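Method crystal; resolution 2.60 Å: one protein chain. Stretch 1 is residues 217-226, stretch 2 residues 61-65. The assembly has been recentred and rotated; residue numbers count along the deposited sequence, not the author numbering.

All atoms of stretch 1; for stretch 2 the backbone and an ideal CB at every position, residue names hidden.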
# COMPACT_ATOMS: atom_id res chain seq x y z
N GLY A 217 -0.78 29.45 19.33
CA GLY A 217 -0.12 29.68 18.06
C GLY A 217 -0.74 30.82 17.25
O GLY A 217 -0.06 31.83 16.95
N VAL A 218 -2.01 30.65 16.89
CA VAL A 218 -2.72 31.64 16.10
C VAL A 218 -2.49 33.02 16.70
O VAL A 218 -2.13 33.94 15.98
CB VAL A 218 -4.28 31.35 15.99
CG1 VAL A 218 -4.51 30.18 15.09
CG2 VAL A 218 -4.89 31.09 17.34
N LYS A 219 -2.66 33.16 18.01
CA LYS A 219 -2.44 34.47 18.63
C LYS A 219 -1.02 34.98 18.36
O LYS A 219 -0.85 36.09 17.87
CB LYS A 219 -2.71 34.44 20.13
CG LYS A 219 -4.19 34.37 20.50
CD LYS A 219 -4.40 34.44 22.01
CE LYS A 219 -5.87 34.36 22.38
NZ LYS A 219 -6.04 34.36 23.87
N ALA A 220 -0.02 34.18 18.67
CA ALA A 220 1.35 34.63 18.44
C ALA A 220 1.48 35.03 16.97
O ALA A 220 1.85 36.17 16.67
CB ALA A 220 2.36 33.52 18.80
N LEU A 221 1.15 34.12 16.05
CA LEU A 221 1.23 34.41 14.62
C LEU A 221 0.63 35.77 14.25
O LEU A 221 1.28 36.56 13.57
CB LEU A 221 0.52 33.32 13.81
CG LEU A 221 1.19 32.70 12.58
CD1 LEU A 221 0.12 32.07 11.70
CD2 LEU A 221 1.97 33.75 11.80
N ALA A 222 -0.60 36.04 14.67
CA ALA A 222 -1.23 37.31 14.34
C ALA A 222 -0.45 38.49 14.89
O ALA A 222 -0.29 39.49 14.21
CB ALA A 222 -2.66 37.35 14.87
N ALA A 223 0.05 38.36 16.13
CA ALA A 223 0.83 39.42 16.78
C ALA A 223 2.14 39.66 16.05
O ALA A 223 2.66 40.79 16.01
CB ALA A 223 1.12 39.03 18.22
N HIS A 224 2.69 38.59 15.49
CA HIS A 224 3.93 38.67 14.73
C HIS A 224 3.68 39.50 13.49
O HIS A 224 4.43 40.42 13.20
CB HIS A 224 4.37 37.26 14.34
CG HIS A 224 5.57 37.22 13.45
ND1 HIS A 224 6.76 37.82 13.78
CD2 HIS A 224 5.78 36.59 12.27
CE1 HIS A 224 7.66 37.56 12.85
NE2 HIS A 224 7.09 36.81 11.92
N LEU A 225 2.60 39.20 12.77
CA LEU A 225 2.30 39.93 11.56
C LEU A 225 2.01 41.40 11.83
O LEU A 225 2.21 42.23 10.97
CB LEU A 225 1.12 39.30 10.80
CG LEU A 225 1.26 37.85 10.31
CD1 LEU A 225 -0.09 37.37 9.79
CD2 LEU A 225 2.32 37.75 9.23
N GLU A 226 1.53 41.74 13.03
CA GLU A 226 1.25 43.14 13.33
C GLU A 226 2.53 43.89 13.66
O GLU A 226 2.61 45.11 13.52
CB GLU A 226 0.31 43.28 14.52
CG GLU A 226 0.06 44.73 14.91
CD GLU A 226 -1.00 44.87 15.99
OE1 GLU A 226 -1.68 45.92 16.02
OE2 GLU A 226 -1.15 43.94 16.81
N UNK A 61 -8.31 35.43 7.72
CA UNK A 61 -8.54 34.55 8.87
C UNK A 61 -7.52 33.42 8.91
O UNK A 61 -7.35 32.66 7.94
CB UNK A 61 -9.96 33.97 8.83
N UNK A 62 -6.83 33.32 10.04
CA UNK A 62 -5.82 32.29 10.25
C UNK A 62 -6.35 31.28 11.27
O UNK A 62 -6.77 31.66 12.37
CB UNK A 62 -4.50 32.90 10.72
N UNK A 63 -6.36 30.00 10.91
CA UNK A 63 -6.83 28.97 11.84
C UNK A 63 -5.84 27.81 11.93
O UNK A 63 -5.09 27.55 10.98
CB UNK A 63 -8.20 28.45 11.41
N UNK A 64 -5.83 27.13 13.08
CA UNK A 64 -4.92 25.99 13.29
C UNK A 64 -5.55 24.75 12.64
O UNK A 64 -4.85 23.93 12.05
CB UNK A 64 -4.66 25.75 14.78
N UNK A 65 -6.88 24.65 12.76
CA UNK A 65 -7.62 23.52 12.20
C UNK A 65 -8.49 24.00 11.03
O UNK A 65 -9.57 24.56 11.24
CB UNK A 65 -8.48 22.85 13.27

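The helix of stretch 1 offers the strand a narrow apolar stripe: Val218, Leu221 and Leu225, spaced three and four residues apart, all point their CA-to-CB bonds toward stretch 2. Lys219, Ala220, Ala223, His224 and Glu226 are out of reach, so no charge is available to be answered. The strand runs against the helix at 143° between their N-to-C directions, nearer antiparallel than parallel, with the axes 8.7 Å apart at closest approach. The helix's side chains meet both side chain and backbone of the strand.

Position 61 has extended angles, phi/psi -92/124, and its ideal CB finds nothing of stretch 1 nearby. The helix therefore sets no requirement, and the backbone alone would accept a beta-branched, aromatic or other strand-compatible residue. The deposited residue is Leu61, with chi1 t and chi2 p; its side chain is out of reach of the helix.

Position 62 is where the contact is decided. Its angles, -109/126, are again those of a strand, and its CA-to-CB bond points toward the helix. The ideal CB of 62 lies 4.8 Å from Leu221 CD1 and 5.1 Å from Val218 CG1, a distance that leaves methyl groups room to close the gap. Alanine would leave much of that space unfilled; valine, leucine, isoleucine or methionine would all suit the greasy surroundings, and the longer ones could also extend toward Leu225. No polar side-chain group of the helix is there to reward a donor or acceptor. The residue is Ile62, with chi1 m and chi2 t. Ile62 CG2 packs 3.7 Å from Leu221 CD1 and 4.3 Å from Val218 CG1; Ile62 CD1 lies 3.8 Å from Leu225 CD1 and 4.1 Å from Leu221 CD1. One residue thus meets Val218, Leu221 and Leu225 alike.

Position 63 follows the alternation of a strand: its CA-to-CB bond points away, although its CA makes the nearest CA approach to the helix, at Val218. The backbone does the touching here, with the carbonyl C of 63 lying 4.2 Å from Val218 CG1. At -131/153, beta-branched residues are natural candidates, but several others would fit. It is Val63, chi1 m, and Val63 CB, its nearest side-chain atom, is 5.5 Å from Val218 CG1.

At 64 the chain turns a corner, with phi/psi -82/-38, and the CA-to-CB bond points sideways. Val218 CG1 lies 3.9 Å from the backbone N of 64 and 4.4 Å from the ideal CB of 64, so the helix asks for little beyond a CB and leaves the choice wide, polar or apolar. The residue is His64. His64 CB lies 4.4 Å from Val218 CG1, but the end of the side chain leads away, and both ring nitrogens are hydrogen-bonded elsewhere in the structure.

Position 65 lies beyond the helix's reach, so stretch 1 cannot select among side chains. His65 is found there, its NE2 hydrogen-bonded elsewhere.

Stretch 2 61-65: LIVHH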
# COMPACT_ATOMS: atom_id res chain seq x y z
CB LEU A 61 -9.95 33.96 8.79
CG LEU A 61 -10.36 33.05 9.94
CD1 LEU A 61 -10.04 33.73 11.26
CD2 LEU A 61 -11.83 32.73 9.85
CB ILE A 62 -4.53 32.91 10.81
CG1 ILE A 62 -3.98 33.92 9.79
CG2 ILE A 62 -3.53 31.80 11.18
CD1 ILE A 62 -2.76 34.67 10.24
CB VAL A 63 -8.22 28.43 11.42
CG1 VAL A 63 -9.24 29.56 11.42
CG2 VAL A 63 -8.12 27.76 10.04
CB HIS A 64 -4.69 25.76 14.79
CG HIS A 64 -3.74 24.63 15.09
ND1 HIS A 64 -2.43 24.60 14.65
CD2 HIS A 64 -3.92 23.48 15.78
CE1 HIS A 64 -1.85 23.48 15.05
NE2 HIS A 64 -2.74 22.78 15.73
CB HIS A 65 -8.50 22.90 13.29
CG HIS A 65 -7.73 22.32 14.45
ND1 HIS A 65 -6.82 21.29 14.30
CD2 HIS A 65 -7.75 22.62 15.77
CE1 HIS A 65 -6.31 20.99 15.48
NE2 HIS A 65 -6.85 21.78 16.39
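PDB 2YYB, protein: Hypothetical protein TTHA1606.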